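Local coordinates for iron-regulated ABC transporter siderophore-binding protein SirA (Staphylococcus aureus subsp. aureus, PDB 3MWF), which binds the siderophore staphyloferrin B and probably presents it to an ABC transporter for iron uptake, at residues T119-G124 against D135-Y140; V144-K149 against D286-L291; E77-L82 against D99-I104; N186-K191 against K282-L287. One frame throughout, in Å; residues are numbered along the deposited sequence. Where two conformers were deposited one is given.

Along the chain, contact 3 closes first and contact 1 follows; contacts 4 and 2 both end on helix 277-290. The long helix 130-155, which leads from the lobe of the six-stranded sheet to that of the five-stranded sheet, takes part in contact 1 and then in contact 2, whose centres lie about 20 Å apart. Contacts 2 and 4 share Asp-286 and Leu-287, with centres about 6 Å apart, and form one continuous apolar region. Contact 3 packs helices beside the six-stranded sheet, its centre about 42 Å from that of contact 2. Contacts 1 and 2 thus use the interlobe helix, consistent with the two-lobed fold of siderophore-binding proteins, and contact 4 lies next to contact 2, while contact 3 lies within the lobe of the six-stranded sheet.

Contact 1: residues T119-G124 against D135-Y140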
loop_
_atom_site.group_PDB
_atom_site.type_symbol
_atom_site.label_atom_id
_atom_site.label_comp_id
_atom_site.label_asym_id
_atom_site.label_seq_id
_atom_site.Cartn_x
_atom_site.Cartn_y
_atom_site.Cartn_z
ATOM N N THR A 119 4.645 6.431 7.059
ATOM C CA THR A 119 3.844 7.597 6.635
ATOM C C THR A 119 3.089 8.189 7.838
ATOM O O THR A 119 3.066 9.401 8.024
ATOM C CB THR A 119 2.859 7.169 5.525
ATOM O OG1 THR A 119 3.621 6.578 4.478
ATOM C CG2 THR A 119 2.072 8.356 4.962
ATOM N N THR A 120 2.496 7.325 8.662
ATOM C CA THR A 120 1.697 7.766 9.813
ATOM C C THR A 120 2.562 8.461 10.858
ATOM O O THR A 120 2.208 9.536 11.344
ATOM C CB THR A 120 0.943 6.591 10.447
ATOM O OG1 THR A 120 0.022 6.047 9.488
ATOM C CG2 THR A 120 0.134 7.041 11.662
ATOM N N LYS A 121 3.711 7.864 11.166
ATOM C CA LYS A 121 4.671 8.496 12.099
ATOM C C LYS A 121 5.196 9.836 11.592
ATOM O O LYS A 121 5.176 10.826 12.325
ATOM C CB LYS A 121 5.851 7.555 12.375
ATOM C CG LYS A 121 5.492 6.358 13.211
ATOM C CD LYS A 121 6.661 5.354 13.226
ATOM C CE LYS A 121 6.145 3.919 13.106
ATOM N NZ LYS A 121 7.201 2.896 13.426
ATOM N N LEU A 122 5.657 9.870 10.342
ATOM C CA LEU A 122 6.163 11.105 9.741
ATOM C C LEU A 122 5.100 12.197 9.731
ATOM O O LEU A 122 5.377 13.347 10.085
ATOM C CB LEU A 122 6.650 10.859 8.316
ATOM C CG LEU A 122 7.165 12.084 7.556
ATOM C CD1 LEU A 122 8.345 12.714 8.270
ATOM C CD2 LEU A 122 7.587 11.687 6.162
ATOM N N MET A 123 3.901 11.847 9.282
ATOM C CA MET A 123 2.854 12.849 9.175
ATOM C C MET A 123 2.359 13.280 10.541
ATOM O O MET A 123 2.013 14.458 10.721
ATOM C CB MET A 123 1.728 12.374 8.260
ATOM C CG MET A 123 2.169 12.303 6.801
ATOM S SD MET A 123 0.883 11.802 5.637
ATOM C CE MET A 123 -0.225 13.204 5.803
ATOM N N GLY A 124 2.387 12.358 11.502
ATOM C CA GLY A 124 2.063 12.688 12.893
ATOM C C GLY A 124 2.969 13.819 13.383
ATOM O O GLY A 124 2.492 14.822 13.951
ATOM N N ASP A 135 -2.043 6.587 18.535
ATOM C CA ASP A 135 -3.314 5.887 18.779
ATOM C C ASP A 135 -3.730 5.057 17.544
ATOM O O ASP A 135 -4.185 3.924 17.672
ATOM C CB ASP A 135 -4.447 6.863 19.168
ATOM C CG ASP A 135 -4.185 7.637 20.485
ATOM O OD1 ASP A 135 -3.447 7.150 21.378
ATOM O OD2 ASP A 135 -4.743 8.759 20.626
ATOM N N LEU A 136 -3.568 5.627 16.347
ATOM C CA LEU A 136 -3.827 4.873 15.120
ATOM C C LEU A 136 -2.975 3.585 15.053
ATOM O O LEU A 136 -3.491 2.499 14.820
ATOM C CB LEU A 136 -3.584 5.758 13.892
ATOM C CG LEU A 136 -4.577 6.882 13.547
ATOM C CD1 LEU A 136 -4.194 7.480 12.210
ATOM C CD2 LEU A 136 -6.045 6.412 13.517
ATOM N N LEU A 137 -1.680 3.723 15.297
ATOM C CA LEU A 137 -0.751 2.614 15.193
ATOM C C LEU A 137 -0.994 1.580 16.294
ATOM O O LEU A 137 -0.925 0.377 16.039
ATOM C CB LEU A 137 0.690 3.123 15.162
ATOM C CG LEU A 137 0.988 3.960 13.890
ATOM C CD1 LEU A 137 2.458 4.350 13.813
ATOM C CD2 LEU A 137 0.574 3.235 12.609
ATOM N N LYS A 138 -1.336 2.047 17.500
ATOM C CA LYS A 138 -1.753 1.119 18.567
ATOM C C LYS A 138 -2.975 0.288 18.138
ATOM O O LYS A 138 -2.992 -0.921 18.340
ATOM C CB LYS A 138 -2.029 1.878 19.883
ATOM C CG LYS A 138 -2.483 1.016 21.064
ATOM C CD LYS A 138 -1.317 0.334 21.789
ATOM C CE LYS A 138 -0.733 1.169 22.922
ATOM N NZ LYS A 138 0.212 2.246 22.442
ATOM N N LYS A 139 -3.977 0.938 17.544
ATOM C CA LYS A 139 -5.154 0.254 17.027
ATOM C C LYS A 139 -4.796 -0.814 15.971
ATOM O O LYS A 139 -5.381 -1.904 15.951
ATOM C CB LYS A 139 -6.140 1.280 16.440
ATOM C CG LYS A 139 -7.464 0.695 16.028
ATOM C CD LYS A 139 -8.634 1.701 16.199
ATOM C CE LYS A 139 -9.247 2.095 14.850
ATOM N NZ LYS A 139 -8.398 3.057 14.059
ATOM N N TYR A 140 -3.855 -0.487 15.082
ATOM C CA TYR A 140 -3.418 -1.458 14.099
ATOM C C TYR A 140 -2.703 -2.643 14.768
ATOM O O TYR A 140 -2.989 -3.801 14.461
ATOM C CB TYR A 140 -2.530 -0.805 13.017
ATOM C CG TYR A 140 -1.873 -1.813 12.084
ATOM C CD1 TYR A 140 -2.565 -2.355 10.997
ATOM C CD2 TYR A 140 -0.548 -2.195 12.280
ATOM C CE1 TYR A 140 -1.957 -3.302 10.159
ATOM C CE2 TYR A 140 0.057 -3.114 11.452
ATOM C CZ TYR A 140 -0.635 -3.644 10.393
ATOM O OH TYR A 140 0.002 -4.545 9.582
#
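Thr-120, Lys-121, Leu-136 and Leu-137 meet without a flat group among them. The one ring of the two segments, that of Tyr-140, stays out of the contact: it stands edge-to-face with Phe-116 and packs on Ile-284, and its hydroxyl is hydrogen-bonded to Asp-187. What remains between the helices is aliphatic. Leu-137 fills the gap, one methyl on each of two neighbours. Its CD2 and CG reach the Thr-120 methyl tip to tip, Thr-120 CG2 lying 3.9 Å from Leu-137 CG. Leu-137 CD1 instead lies against the Lys-121 chain, which runs at about a right angle to it and touches it at two points, Lys-121 CG at 3.7 Å and Lys-121 CE at 3.8 Å; the bend in the lysine at chi3 (-139°) lies between those two atoms. Leu-136 CD1 adds a looser contact, 4.4 Å from Thr-120 CG2. With Thr-120 CG2 anti to the backbone N and OG1 beside that N (chi1 -62°), the methyl faces the leucines while the hydroxyl bonds to Phe-116 O within its own helix. The two segments run nearly antiparallel, at 162° with axes 10.6 Å apart; their contact joins helix 116-127 to helix 130-155, the long connection between the lobes. Cohesion here is dispersive: threonine hides its polar atom in a backbone bond, and lysine contributes its methylenes.

Contact 2: residues V144-K149 against D286-L291; sequences VAAFQK and DLYEKL
Phe-147 and Tyr-288 mark the closest backbone approach, their CA atoms 8.1 Å apart, between helices that run in nearly the same direction, 17° between them, with axes 11.7 Å apart. That spacing leaves room for aromatic side chains between the backbones. The two rings form a T-shaped pair: the edge of Phe-147 points at a face of Tyr-288, the planes stand at 78° and the centroids lie 5.3 Å apart. The touching atom is Phe-147 CD1, 3.7 Å from Tyr-288 CE2 and above the rim of the tyrosine ring, not its centre. Carrying CG anti to the backbone N (chi1 -180°), Phe-147 also brings CE1 to 3.8 Å from Leu-287 CB, whose side chain crosses it at about a right angle. The contact joins helix 130-155, which spans the two lobes of this siderophore-binding fold, to helix 277-290 near the end of the chain; Leu-188 packs on both Phe-147 and Leu-287. The two aromatic side chains run antiparallel past one another, so that the tyrosine hydroxyl ends beside the other helix, with Tyr-288 OH 3.3 Å from Phe-147 CA. There the hydroxyl is hydrogen-bonded to Asp-150 OD2, one turn further along helix 130-155.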
loop_
_atom_site.group_PDB
_atom_site.type_symbol
_atom_site.label_atom_id
_atom_site.label_comp_id
_atom_site.label_asym_id
_atom_site.label_seq_id
_atom_site.Cartn_x
_atom_site.Cartn_y
_atom_site.Cartn_z
ATOM N N VAL A 144 -3.602 -6.583 14.645
ATOM C CA VAL A 144 -2.599 -7.566 14.224
ATOM C C VAL A 144 -2.455 -8.666 15.289
ATOM O O VAL A 144 -2.557 -9.850 14.963
ATOM C CB VAL A 144 -1.232 -6.899 13.942
ATOM C CG1 VAL A 144 -0.127 -7.949 13.793
ATOM C CG2 VAL A 144 -1.334 -6.096 12.655
ATOM N N ALA A 145 -2.267 -8.262 16.540
ATOM C CA ALA A 145 -2.147 -9.236 17.655
ATOM C C ALA A 145 -3.355 -10.171 17.732
ATOM O O ALA A 145 -3.194 -11.395 17.874
ATOM C CB ALA A 145 -1.911 -8.511 19.004
ATOM N N ALA A 146 -4.559 -9.611 17.633
ATOM C CA ALA A 146 -5.787 -10.411 17.618
ATOM C C ALA A 146 -5.855 -11.350 16.428
ATOM O O ALA A 146 -6.304 -12.484 16.551
ATOM C CB ALA A 146 -7.032 -9.499 17.632
ATOM N N PHE A 147 -5.412 -10.882 15.255
ATOM C CA PHE A 147 -5.421 -11.753 14.103
ATOM C C PHE A 147 -4.505 -12.972 14.294
ATOM O O PHE A 147 -4.871 -14.100 13.931
ATOM C CB PHE A 147 -5.011 -11.021 12.814
ATOM C CG PHE A 147 -5.030 -11.932 11.604
ATOM C CD1 PHE A 147 -6.200 -12.105 10.863
ATOM C CD2 PHE A 147 -3.885 -12.670 11.244
ATOM C CE1 PHE A 147 -6.240 -12.962 9.776
ATOM C CE2 PHE A 147 -3.924 -13.546 10.150
ATOM C CZ PHE A 147 -5.089 -13.692 9.417
ATOM N N GLN A 148 -3.316 -12.725 14.820
ATOM C CA GLN A 148 -2.345 -13.805 15.077
ATOM C C GLN A 148 -2.941 -14.853 16.030
ATOM O O GLN A 148 -2.839 -16.054 15.767
ATOM C CB GLN A 148 -1.055 -13.234 15.638
ATOM C CG GLN A 148 -0.275 -12.464 14.553
ATOM C CD GLN A 148 1.144 -12.193 14.926
ATOM O OE1 GLN A 148 1.711 -11.159 14.556
ATOM N NE2 GLN A 148 1.749 -13.120 15.655
ATOM N N LYS A 149 -3.613 -14.382 17.077
ATOM C CA LYS A 149 -4.307 -15.290 18.013
ATOM C C LYS A 149 -5.383 -16.138 17.331
ATOM O O LYS A 149 -5.416 -17.356 17.504
ATOM C CB LYS A 149 -4.897 -14.519 19.206
ATOM C CG LYS A 149 -3.876 -13.850 20.110
ATOM C CD LYS A 149 -4.554 -13.366 21.421
ATOM C CE LYS A 149 -3.920 -12.098 22.007
ATOM N NZ LYS A 149 -2.442 -12.045 21.871
ATOM N N ASP A 286 -10.687 -8.406 5.545
ATOM C CA ASP A 286 -10.790 -9.249 4.357
ATOM C C ASP A 286 -10.255 -10.652 4.612
ATOM O O ASP A 286 -10.857 -11.636 4.189
ATOM C CB ASP A 286 -10.027 -8.630 3.187
ATOM C CG ASP A 286 -10.848 -7.621 2.421
ATOM O OD1 ASP A 286 -12.021 -7.409 2.786
ATOM O OD2 ASP A 286 -10.310 -7.040 1.445
ATOM N N LEU A 287 -9.114 -10.726 5.294
ATOM C CA LEU A 287 -8.488 -11.998 5.629
ATOM C C LEU A 287 -9.363 -12.883 6.524
ATOM O O LEU A 287 -9.486 -14.073 6.261
ATOM C CB LEU A 287 -7.135 -11.762 6.286
ATOM C CG LEU A 287 -6.038 -11.267 5.346
ATOM C CD1 LEU A 287 -4.847 -10.884 6.203
ATOM C CD2 LEU A 287 -5.671 -12.335 4.303
ATOM N N TYR A 288 -9.991 -12.305 7.544
ATOM C CA TYR A 288 -10.948 -13.089 8.352
ATOM C C TYR A 288 -12.009 -13.726 7.464
ATOM O O TYR A 288 -12.338 -14.908 7.613
ATOM C CB TYR A 288 -11.607 -12.214 9.405
ATOM C CG TYR A 288 -10.811 -12.034 10.668
ATOM C CD1 TYR A 288 -10.771 -13.032 11.645
ATOM C CD2 TYR A 288 -10.129 -10.854 10.910
ATOM C CE1 TYR A 288 -10.061 -12.849 12.816
ATOM C CE2 TYR A 288 -9.423 -10.649 12.071
ATOM C CZ TYR A 288 -9.377 -11.661 13.029
ATOM O OH TYR A 288 -8.666 -11.436 14.177
ATOM N N GLU A 289 -12.526 -12.956 6.508
ATOM C CA GLU A 289 -13.554 -13.447 5.590
ATOM C C GLU A 289 -13.040 -14.472 4.570
ATOM O O GLU A 289 -13.622 -15.550 4.437
ATOM C CB GLU A 289 -14.212 -12.258 4.876
ATOM C CG GLU A 289 -15.398 -12.599 4.037
ATOM C CD GLU A 289 -15.753 -11.451 3.125
ATOM O OE1 GLU A 289 -16.111 -10.392 3.671
ATOM O OE2 GLU A 289 -15.633 -11.600 1.886
ATOM N N LYS A 290 -11.958 -14.146 3.863
ATOM C CA LYS A 290 -11.462 -14.999 2.793
ATOM C C LYS A 290 -10.879 -16.298 3.347
ATOM O O LYS A 290 -10.917 -17.319 2.660
ATOM C CB LYS A 290 -10.417 -14.288 1.904
ATOM C CG LYS A 290 -10.930 -13.032 1.138
ATOM C CD LYS A 290 -12.085 -13.301 0.186
ATOM C CE LYS A 290 -12.500 -12.000 -0.574
ATOM N NZ LYS A 290 -13.265 -11.032 0.261
ATOM N N LEU A 291 -10.364 -16.247 4.573
ATOM C CA LEU A 291 -9.760 -17.432 5.207
ATOM C C LEU A 291 -10.726 -18.189 6.129
ATOM O O LEU A 291 -10.361 -19.226 6.691
ATOM C CB LEU A 291 -8.477 -17.056 5.957
ATOM C CG LEU A 291 -7.351 -16.543 5.040
ATOM C CD1 LEU A 291 -6.126 -16.286 5.852
ATOM C CD2 LEU A 291 -7.069 -17.592 3.996
#

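Contact 3: residues E77-L82 against D99-I104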
loop_
_atom_site.group_PDB
_atom_site.type_symbol
_atom_site.label_atom_id
_atom_site.label_comp_id
_atom_site.label_asym_id
_atom_site.label_seq_id
_atom_site.Cartn_x
_atom_site.Cartn_y
_atom_site.Cartn_z
ATOM N N GLU A 77 2.654 23.531 -10.629
ATOM C CA GLU A 77 1.866 24.775 -10.672
ATOM C C GLU A 77 0.574 24.668 -9.864
ATOM O O GLU A 77 0.237 25.558 -9.108
ATOM C CB GLU A 77 1.560 25.196 -12.107
ATOM C CG GLU A 77 0.902 26.570 -12.177
ATOM C CD GLU A 77 0.399 26.898 -13.567
ATOM O OE1 GLU A 77 0.847 26.222 -14.525
ATOM O OE2 GLU A 77 -0.449 27.823 -13.691
ATOM N N GLU A 78 -0.139 23.550 -9.987
ATOM C CA GLU A 78 -1.353 23.378 -9.207
ATOM C C GLU A 78 -1.070 23.287 -7.709
ATOM O O GLU A 78 -1.851 23.770 -6.911
ATOM C CB GLU A 78 -2.110 22.137 -9.687
ATOM C CG GLU A 78 -2.550 22.241 -11.150
ATOM C CD GLU A 78 -3.509 23.413 -11.389
ATOM O OE1 GLU A 78 -4.347 23.701 -10.514
ATOM O OE2 GLU A 78 -3.403 24.065 -12.445
ATOM N N ILE A 79 0.036 22.639 -7.325
ATOM C CA ILE A 79 0.432 22.593 -5.922
ATOM C C ILE A 79 0.695 24.026 -5.418
ATOM O O ILE A 79 0.170 24.434 -4.381
ATOM C CB ILE A 79 1.699 21.729 -5.742
ATOM C CG1 ILE A 79 1.429 20.291 -6.205
ATOM C CG2 ILE A 79 2.209 21.762 -4.281
ATOM C CD1 ILE A 79 2.681 19.393 -6.190
ATOM N N SER A 80 1.469 24.777 -6.194
ATOM C CA SER A 80 1.817 26.159 -5.831
ATOM C C SER A 80 0.571 27.023 -5.590
ATOM O O SER A 80 0.521 27.791 -4.621
ATOM C CB SER A 80 2.661 26.798 -6.923
ATOM O OG SER A 80 3.093 28.075 -6.473
ATOM N N LYS A 81 -0.424 26.876 -6.471
ATOM C CA LYS A 81 -1.666 27.659 -6.395
ATOM C C LYS A 81 -2.488 27.434 -5.147
ATOM O O LYS A 81 -3.295 28.289 -4.758
ATOM C CB LYS A 81 -2.526 27.441 -7.643
ATOM C CG LYS A 81 -1.952 28.157 -8.849
ATOM C CD LYS A 81 -2.879 28.127 -10.056
ATOM C CE LYS A 81 -2.629 26.924 -10.938
ATOM N NZ LYS A 81 -3.585 26.861 -12.094
ATOM N N LEU A 82 -2.292 26.285 -4.504
ATOM C CA LEU A 82 -2.992 25.989 -3.283
ATOM C C LEU A 82 -2.405 26.656 -2.051
ATOM O O LEU A 82 -3.015 26.612 -0.993
ATOM C CB LEU A 82 -3.104 24.474 -3.078
ATOM C CG LEU A 82 -3.993 23.826 -4.133
ATOM C CD1 LEU A 82 -3.794 22.290 -4.077
ATOM C CD2 LEU A 82 -5.435 24.209 -3.889
ATOM N N ASP A 99 13.521 19.483 -4.660
ATOM C CA ASP A 99 13.947 20.884 -4.446
ATOM C C ASP A 99 12.858 21.864 -4.914
ATOM O O ASP A 99 12.640 22.911 -4.264
ATOM C CB ASP A 99 15.248 21.221 -5.177
ATOM C CG ASP A 99 16.470 20.475 -4.650
ATOM O OD1 ASP A 99 16.406 19.739 -3.635
ATOM O OD2 ASP A 99 17.514 20.603 -5.324
ATOM N N GLN A 100 12.196 21.517 -6.019
ATOM C CA GLN A 100 11.126 22.345 -6.571
ATOM C C GLN A 100 9.924 22.370 -5.619
ATOM O O GLN A 100 9.303 23.412 -5.415
ATOM C CB GLN A 100 10.731 21.858 -7.971
ATOM C CG GLN A 100 11.856 22.006 -9.014
ATOM C CD GLN A 100 11.564 21.349 -10.354
ATOM O OE1 GLN A 100 10.964 21.962 -11.242
ATOM N NE2 GLN A 100 12.025 20.110 -10.527
ATOM N N LEU A 101 9.616 21.217 -5.022
ATOM C CA LEU A 101 8.569 21.124 -4.014
ATOM C C LEU A 101 8.913 21.981 -2.795
ATOM O O LEU A 101 8.054 22.706 -2.290
ATOM C CB LEU A 101 8.326 19.678 -3.570
ATOM C CG LEU A 101 7.673 18.788 -4.621
ATOM C CD1 LEU A 101 7.713 17.353 -4.110
ATOM C CD2 LEU A 101 6.212 19.211 -4.928
ATOM N N SER A 102 10.177 21.911 -2.358
ATOM C CA SER A 102 10.635 22.682 -1.196
ATOM C C SER A 102 10.567 24.183 -1.437
ATOM O O SER A 102 10.417 24.945 -0.493
ATOM C CB SER A 102 12.076 22.288 -0.794
ATOM O OG SER A 102 12.082 20.945 -0.318
ATOM N N LYS A 103 10.657 24.607 -2.690
ATOM C CA LYS A 103 10.522 26.049 -2.997
ATOM C C LYS A 103 9.089 26.541 -2.818
ATOM O O LYS A 103 8.830 27.721 -2.577
ATOM C CB LYS A 103 11.034 26.374 -4.389
ATOM C CG LYS A 103 12.550 26.290 -4.503
ATOM C CD LYS A 103 13.019 26.425 -5.933
ATOM C CE LYS A 103 12.684 27.787 -6.529
ATOM N NZ LYS A 103 13.086 27.784 -7.978
ATOM N N ILE A 104 8.137 25.626 -2.927
ATOM C CA ILE A 104 6.731 25.954 -2.691
ATOM C C ILE A 104 6.347 25.992 -1.219
ATOM O O ILE A 104 5.712 26.949 -0.742
ATOM C CB ILE A 104 5.805 24.959 -3.484
ATOM C CG1 ILE A 104 6.166 24.965 -4.980
ATOM C CG2 ILE A 104 4.309 25.243 -3.180
ATOM C CD1 ILE A 104 5.479 23.872 -5.809
#
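Ile-79 and Ser-80 pack against Leu-101 and Ile-104 where two helices of the lobe with the six-stranded sheet lie side by side. Helix 98-104 belongs to a beta-alpha-beta crossover from strand 86-90 to the parallel strand 107-110, and helix 76-81 comes just ahead of strand 86-90. The segments point in similar directions, with a crossing angle of -20° and axes 10.2 Å apart. Ile-79 meets two partners with two different branches. Its longer branch, through CG1, reaches Leu-101, the two side chains crossing obliquely, and Ile-79 CD1 lies 3.8 Å from Leu-101 CD2. Its shorter branch turns to Ile-104, which crosses it at about a right angle; here Ile-79 CG2 and Ile-104 CD1 are 4.2 Å apart, a looser touch. Ile-79 and Ile-104 also both pack on Ile-87 of strand 86-90, and Leu-101 rests on Ala-89 of the same strand, so these apolar groups lie between helices and sheet. On its more polar side, helix 76-81 carries a salt-bridge network, in which Lys-81 NZ donates to Glu-78 OE2 at 2.8 Å, from 38° out of the carboxylate plane, with a longer pairing to Glu-77. Ile-104 presses chiefly on backbone: holding CG2 anti to its own N (chi1 -55° for CG1), it sets that methyl 3.8 Å from Ser-80 CA.

Contact 4: residues N186-K191 against K282-L287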
loop_
_atom_site.group_PDB
_atom_site.type_symbol
_atom_site.label_atom_id
_atom_site.label_comp_id
_atom_site.label_asym_id
_atom_site.label_seq_id
_atom_site.Cartn_x
_atom_site.Cartn_y
_atom_site.Cartn_z
ATOM N N ASN A 186 3.247 -10.045 6.455
ATOM C CA ASN A 186 4.396 -10.313 7.326
ATOM C C ASN A 186 4.088 -9.912 8.803
ATOM O O ASN A 186 4.383 -10.664 9.748
ATOM C CB ASN A 186 5.660 -9.583 6.824
ATOM C CG ASN A 186 6.932 -10.128 7.478
ATOM O OD1 ASN A 186 7.496 -9.528 8.411
ATOM N ND2 ASN A 186 7.363 -11.268 7.017
ATOM N N ASP A 187 3.464 -8.755 8.999
ATOM C CA ASP A 187 3.048 -8.336 10.341
ATOM C C ASP A 187 2.115 -9.357 10.984
ATOM O O ASP A 187 2.194 -9.625 12.196
ATOM C CB ASP A 187 2.301 -6.991 10.274
ATOM C CG ASP A 187 3.217 -5.794 10.078
ATOM O OD1 ASP A 187 4.457 -5.887 10.212
ATOM O OD2 ASP A 187 2.673 -4.711 9.817
ATOM N N LEU A 188 1.229 -9.909 10.178
ATOM C CA LEU A 188 0.204 -10.843 10.642
ATOM C C LEU A 188 0.750 -12.238 10.958
ATOM O O LEU A 188 0.021 -13.095 11.440
ATOM C CB LEU A 188 -0.906 -10.930 9.606
ATOM C CG LEU A 188 -1.658 -9.616 9.438
ATOM C CD1 LEU A 188 -2.574 -9.749 8.260
ATOM C CD2 LEU A 188 -2.464 -9.257 10.751
ATOM N N GLY A 189 2.027 -12.450 10.659
ATOM C CA GLY A 189 2.702 -13.723 10.937
ATOM C C GLY A 189 2.776 -14.748 9.833
ATOM O O GLY A 189 3.281 -15.858 10.051
ATOM N N PHE A 190 2.280 -14.405 8.641
ATOM C CA PHE A 190 2.426 -15.267 7.487
ATOM C C PHE A 190 3.888 -15.291 7.115
ATOM O O PHE A 190 4.573 -14.295 7.294
ATOM C CB PHE A 190 1.625 -14.729 6.296
ATOM C CG PHE A 190 0.120 -14.903 6.453
ATOM C CD1 PHE A 190 -0.490 -16.117 6.121
ATOM C CD2 PHE A 190 -0.664 -13.847 6.914
ATOM C CE1 PHE A 190 -1.869 -16.284 6.241
ATOM C CE2 PHE A 190 -2.080 -14.010 7.066
ATOM C CZ PHE A 190 -2.664 -15.211 6.735
ATOM N N LYS A 191 4.337 -16.420 6.579
ATOM C CA LYS A 191 5.726 -16.560 6.119
ATOM C C LYS A 191 5.768 -16.750 4.610
ATOM O O LYS A 191 4.730 -16.792 3.940
ATOM C CB LYS A 191 6.407 -17.745 6.824
ATOM C CG LYS A 191 6.430 -17.610 8.320
ATOM C CD LYS A 191 7.109 -16.355 8.793
ATOM C CE LYS A 191 7.007 -16.180 10.330
ATOM N NZ LYS A 191 7.600 -14.898 10.783
ATOM N N LYS A 282 -8.943 -2.675 6.874
ATOM C CA LYS A 282 -9.792 -3.378 5.930
ATOM C C LYS A 282 -9.196 -4.670 5.356
ATOM O O LYS A 282 -9.905 -5.645 5.153
ATOM C CB LYS A 282 -10.218 -2.435 4.812
ATOM C CG LYS A 282 -11.278 -2.986 3.912
ATOM C CD LYS A 282 -12.645 -2.752 4.541
ATOM C CE LYS A 282 -13.731 -2.937 3.514
ATOM N NZ LYS A 282 -13.941 -4.392 3.273
ATOM N N LEU A 283 -7.903 -4.657 5.057
ATOM C CA LEU A 283 -7.234 -5.851 4.547
ATOM C C LEU A 283 -7.313 -6.991 5.581
ATOM O O LEU A 283 -7.694 -8.121 5.240
ATOM C CB LEU A 283 -5.786 -5.515 4.131
ATOM C CG LEU A 283 -5.016 -6.560 3.315
ATOM C CD1 LEU A 283 -3.798 -5.922 2.628
ATOM C CD2 LEU A 283 -4.560 -7.739 4.193
ATOM N N ILE A 284 -7.054 -6.667 6.837
ATOM C CA ILE A 284 -7.142 -7.662 7.928
ATOM C C ILE A 284 -8.576 -8.229 8.028
ATOM O O ILE A 284 -8.782 -9.448 8.143
ATOM C CB ILE A 284 -6.654 -7.076 9.280
ATOM C CG1 ILE A 284 -5.150 -6.692 9.199
ATOM C CG2 ILE A 284 -6.822 -8.131 10.382
ATOM C CD1 ILE A 284 -4.570 -5.844 10.370
ATOM N N ASP A 285 -9.573 -7.350 7.930
ATOM C CA ASP A 285 -10.979 -7.805 7.888
ATOM C C ASP A 285 -11.223 -8.752 6.721
ATOM O O ASP A 285 -11.902 -9.775 6.877
ATOM C CB ASP A 285 -11.935 -6.610 7.737
ATOM C CG ASP A 285 -12.152 -5.859 9.015
ATOM O OD1 ASP A 285 -11.766 -6.337 10.115
ATOM O OD2 ASP A 285 -12.740 -4.757 8.902
ATOM N N ASP A 286 -10.687 -8.406 5.545
ATOM C CA ASP A 286 -10.790 -9.249 4.357
ATOM C C ASP A 286 -10.255 -10.652 4.612
ATOM O O ASP A 286 -10.857 -11.636 4.189
ATOM C CB ASP A 286 -10.027 -8.630 3.187
ATOM C CG ASP A 286 -10.848 -7.621 2.421
ATOM O OD1 ASP A 286 -12.021 -7.409 2.786
ATOM O OD2 ASP A 286 -10.310 -7.040 1.445
ATOM N N LEU A 287 -9.114 -10.726 5.294
ATOM C CA LEU A 287 -8.488 -11.998 5.629
ATOM C C LEU A 287 -9.363 -12.883 6.524
ATOM O O LEU A 287 -9.486 -14.073 6.261
ATOM C CB LEU A 287 -7.135 -11.762 6.286
ATOM C CG LEU A 287 -6.038 -11.267 5.346
ATOM C CD1 LEU A 287 -4.847 -10.884 6.203
ATOM C CD2 LEU A 287 -5.671 -12.335 4.303
#
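Leu-188 directs its CB bond toward helix 277-290, and from there its side chain makes two of the three residue pairs. CB and CG serve as the stalk, chi1 (-65°) placing CG beside the backbone N and anti to the carbonyl carbon. Both methyls at the end reach Ile-284, and CD1 alone also reaches Leu-287. Leu-188 CD2 lies 4.0 Å from both CG1 and CD1 of Ile-284. Leu-188 CD1 touches the same residue less closely, 4.1 Å from Ile-284 CG1, and its nearer neighbour is Leu-287: the two leucines meet tip to tip, and the 3.3 Å between Leu-188 CD1 and Leu-287 CD1 is tighter than usual for methyl groups. The turn beneath Leu-188 closes helix 179-187 with a Schellman motif. Gly-189 takes a positive phi of 95°, and Gly-189 N bonds back to Asn-186 O at 3.1 Å. This helix end, in the lobe of the five-stranded sheet, thus packs against helix 277-290. Beyond the glycine the chain extends, and Phe-190 also turns toward the helix. Its ring meets the same Leu-287 methyl obliquely, Phe-190 CE2 lying 4.3 Å from Leu-287 CD1, and stands edge-to-face with Trp-159. Just before the turn, Asp-187 OD2 forms a salt bridge with Lys-117.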